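Local coordinates for protein putative oxidoreductase (Yersinia pestis, PDB 3KUX) that is a putative oxidoreductase that probably binds a nicotinamide dinucleotide cofactor in its Rossmann-fold domain, at residues 10-15 against 72-77. Numbering follows the deposited sequence.
Sequences VGLLGY and VIPTPN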
ATOM      1  N   VAL A  10       0.681 -15.858  14.334  1.00 28.37           N
ATOM      2  CA  VAL A  10       0.697 -14.412  14.160  1.00 26.14           C
ATOM      3  C   VAL A  10      -0.046 -13.674  15.271  1.00 25.67           C
ATOM      4  O   VAL A  10      -1.070 -14.143  15.767  1.00 25.84           O
ATOM      5  CB  VAL A  10       0.066 -14.018  12.814  1.00 25.87           C
ATOM      6  CG1 VAL A  10       0.168 -12.521  12.607  1.00 25.61           C
ATOM      7  CG2 VAL A  10       0.737 -14.766  11.672  1.00 24.01           C
ATOM      8  N   GLY A  11       0.479 -12.513  15.651  1.00 25.33           N
ATOM      9  CA  GLY A  11      -0.181 -11.640  16.620  1.00 23.61           C
ATOM     10  C   GLY A  11      -0.590 -10.316  15.994  1.00 22.72           C
ATOM     11  O   GLY A  11       0.254  -9.554  15.519  1.00 22.69           O
ATOM     12  N   LEU A  12      -1.891 -10.045  15.983  1.00 21.54           N
ATOM     13  CA  LEU A  12      -2.412  -8.806  15.416  1.00 21.35           C
ATOM     14  C   LEU A  12      -2.641  -7.776  16.519  1.00 22.30           C
ATOM     15  O   LEU A  12      -3.101  -8.118  17.608  1.00 24.75           O
ATOM     16  CB  LEU A  12      -3.715  -9.078  14.666  1.00 20.53           C
ATOM     17  CG  LEU A  12      -4.420  -7.894  14.004  1.00 17.42           C
ATOM     18  CD1 LEU A  12      -3.531  -7.250  12.967  1.00 11.81           C
ATOM     19  CD2 LEU A  12      -5.724  -8.350  13.372  1.00 19.53           C
ATOM     20  N   LEU A  13      -2.320  -6.518  16.235  1.00 21.53           N
ATOM     21  CA  LEU A  13      -2.416  -5.461  17.239  1.00 22.04           C
ATOM     22  C   LEU A  13      -3.632  -4.556  17.042  1.00 23.06           C
ATOM     23  O   LEU A  13      -3.661  -3.723  16.133  1.00 24.36           O
ATOM     24  CB  LEU A  13      -1.131  -4.628  17.257  1.00 21.22           C
ATOM     25  CG  LEU A  13      -0.006  -5.123  18.172  1.00 18.82           C
ATOM     26  CD1 LEU A  13       0.151  -6.629  18.106  1.00 11.92           C
ATOM     27  CD2 LEU A  13       1.302  -4.423  17.843  1.00 15.25           C
ATOM     28  N   GLY A  14      -4.633  -4.727  17.900  1.00 22.76           N
ATOM     29  CA  GLY A  14      -5.845  -3.916  17.840  1.00 23.63           C
ATOM     30  C   GLY A  14      -6.825  -4.402  16.790  1.00 24.21           C
ATOM     31  O   GLY A  14      -6.491  -5.252  15.966  1.00 23.04           O
ATOM     32  N   TYR A  15      -8.043  -3.869  16.824  1.00 24.82           N
ATOM     33  CA  TYR A  15      -9.047  -4.223  15.827  1.00 25.27           C
ATOM     34  C   TYR A  15      -9.608  -2.984  15.133  1.00 24.34           C
ATOM     35  O   TYR A  15     -10.826  -2.786  15.065  1.00 23.21           O
ATOM     36  CB  TYR A  15     -10.178  -5.049  16.446  1.00 26.04           C
ATOM     37  CG  TYR A  15     -10.846  -5.974  15.453  1.00 28.36           C
ATOM     38  CD1 TYR A  15     -10.348  -7.249  15.220  1.00 27.71           C
ATOM     39  CD2 TYR A  15     -11.964  -5.567  14.735  1.00 32.66           C
ATOM     40  CE1 TYR A  15     -10.949  -8.096  14.307  1.00 29.10           C
ATOM     41  CE2 TYR A  15     -12.572  -6.407  13.820  1.00 31.72           C
ATOM     42  CZ  TYR A  15     -12.061  -7.669  13.610  1.00 32.41           C
ATOM     43  OH  TYR A  15     -12.665  -8.510  12.702  1.00 36.26           O
ATOM     44  N   VAL A  72       1.846  -8.011  13.525  1.00 21.78           N
ATOM     45  CA  VAL A  72       1.443  -6.967  12.583  1.00 22.76           C
ATOM     46  C   VAL A  72       0.933  -5.754  13.344  1.00 21.36           C
ATOM     47  O   VAL A  72       0.188  -5.882  14.316  1.00 20.90           O
ATOM     48  CB  VAL A  72       0.380  -7.441  11.560  1.00 23.67           C
ATOM     49  CG1 VAL A  72       0.748  -8.808  10.985  1.00 20.18           C
ATOM     50  CG2 VAL A  72      -0.992  -7.482  12.198  1.00 28.91           C
ATOM     51  N   ILE A  73       1.344  -4.577  12.894  1.00 19.34           N
ATOM     52  CA  ILE A  73       1.069  -3.353  13.616  1.00 18.66           C
ATOM     53  C   ILE A  73       0.344  -2.345  12.734  1.00 20.04           C
ATOM     54  O   ILE A  73       0.976  -1.590  11.994  1.00 21.26           O
ATOM     55  CB  ILE A  73       2.374  -2.754  14.171  1.00 19.02           C
ATOM     56  CG1 ILE A  73       3.056  -3.778  15.084  1.00 16.83           C
ATOM     57  CG2 ILE A  73       2.102  -1.446  14.903  1.00 14.94           C
ATOM     58  CD1 ILE A  73       4.502  -3.471  15.406  1.00 16.52           C
ATOM     59  N   PRO A  74      -0.996  -2.356  12.792  1.00 20.98           N
ATOM     60  CA  PRO A  74      -1.845  -1.435  12.059  1.00 22.05           C
ATOM     61  C   PRO A  74      -2.526  -0.426  12.980  1.00 23.89           C
ATOM     62  O   PRO A  74      -3.576   0.110  12.627  1.00 24.81           O
ATOM     63  CB  PRO A  74      -2.901  -2.367  11.469  1.00 20.79           C
ATOM     64  CG  PRO A  74      -3.027  -3.477  12.491  1.00 18.81           C
ATOM     65  CD  PRO A  74      -1.790  -3.454  13.369  1.00 20.19           C
ATOM     66  N   THR A  75      -1.942  -0.177  14.147  1.00 26.08           N
ATOM     67  CA  THR A  75      -2.523   0.758  15.110  1.00 28.22           C
ATOM     68  C   THR A  75      -2.310   2.205  14.672  1.00 29.73           C
ATOM     69  O   THR A  75      -1.881   2.455  13.546  1.00 30.24           O
ATOM     70  CB  THR A  75      -1.932   0.558  16.519  1.00 27.65           C
ATOM     71  OG1 THR A  75      -0.503   0.533  16.438  1.00 28.46           O
ATOM     72  CG2 THR A  75      -2.422  -0.751  17.125  1.00 27.14           C
ATOM     73  N   PRO A  76      -2.619   3.166  15.561  1.00 31.72           N
ATOM     74  CA  PRO A  76      -2.418   4.588  15.270  1.00 32.46           C
ATOM     75  C   PRO A  76      -0.958   4.912  14.953  1.00 34.33           C
ATOM     76  O   PRO A  76      -0.047   4.326  15.540  1.00 33.82           O
ATOM     77  CB  PRO A  76      -2.845   5.276  16.570  1.00 31.90           C
ATOM     78  CG  PRO A  76      -3.784   4.314  17.214  1.00 31.39           C
ATOM     79  CD  PRO A  76      -3.253   2.955  16.873  1.00 30.85           C
ATOM     80  N   ASN A  77      -0.757   5.854  14.036  1.00 36.64           N
ATOM     81  CA  ASN A  77       0.565   6.187  13.500  1.00 37.76           C
ATOM     82  C   ASN A  77       1.681   6.329  14.532  1.00 37.28           C
ATOM     83  O   ASN A  77       2.807   5.882  14.301  1.00 37.96           O
ATOM     84  CB  ASN A  77       0.488   7.473  12.675  1.00 38.94           C
ATOM     85  CG  ASN A  77      -0.752   7.536  11.808  1.00 42.26           C
ATOM     86  OD1 ASN A  77      -1.641   6.690  11.911  1.00 48.56           O
ATOM     87  ND2 ASN A  77      -0.821   8.547  10.953  1.00 46.57           N
TER
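G11 and L13 of strand 8-13 bond to V72 of strand 70-73 through their backbones. V72 N gives its hydrogen to G11 O at 3.0 Å, with an N-H...O angle of 159°. V72 O receives a weak bond from L13 N at 3.2 Å, bent to 134°. Both polar backbone atoms of V72 therefore turn to the same neighbour, around the parallel bridge of L12 with V72. The two segments run parallel here.

The apolar contacts fall on both faces of the sheet. V10, L12 and V72 share one face. V10 has CG1 anti to its backbone N (chi1 -176°), and this methyl meets V72 CG1 at 4.1 Å, the two side chains crossing at about a right angle. L12 CD1 lies 3.8 Å from P74 CG, just after strand 70-73. Helix 17-28 covers this face, with S19 against both L12 and P74.

On the other face L13 and I73 lie side by side and point the same way. L13 CD2 touches I73 CG1, and L83 of helix 80-89 packs on both residues.

The contact continues where strand 70-73 ends: L13 O lies against P74 CD at 3.3 Å and T75 CG2 at 3.4 Å. The T75 hydroxyl is engaged by T79, with OG1 hydrogen-bonded to OG1.

These are adjacent central strands of a parallel sheet ordered 3-2-1-4-5-6, the Rossmann arrangement. The loops after them leave at the C-terminal edge, where this fold usually binds its dinucleotide. The chemistry is one parallel bridge with two backbone bonds, one of them weak, and aliphatic side chains on both faces. It implies a join made of backbone bonds and apolar packing, after which the two segments part at that edge.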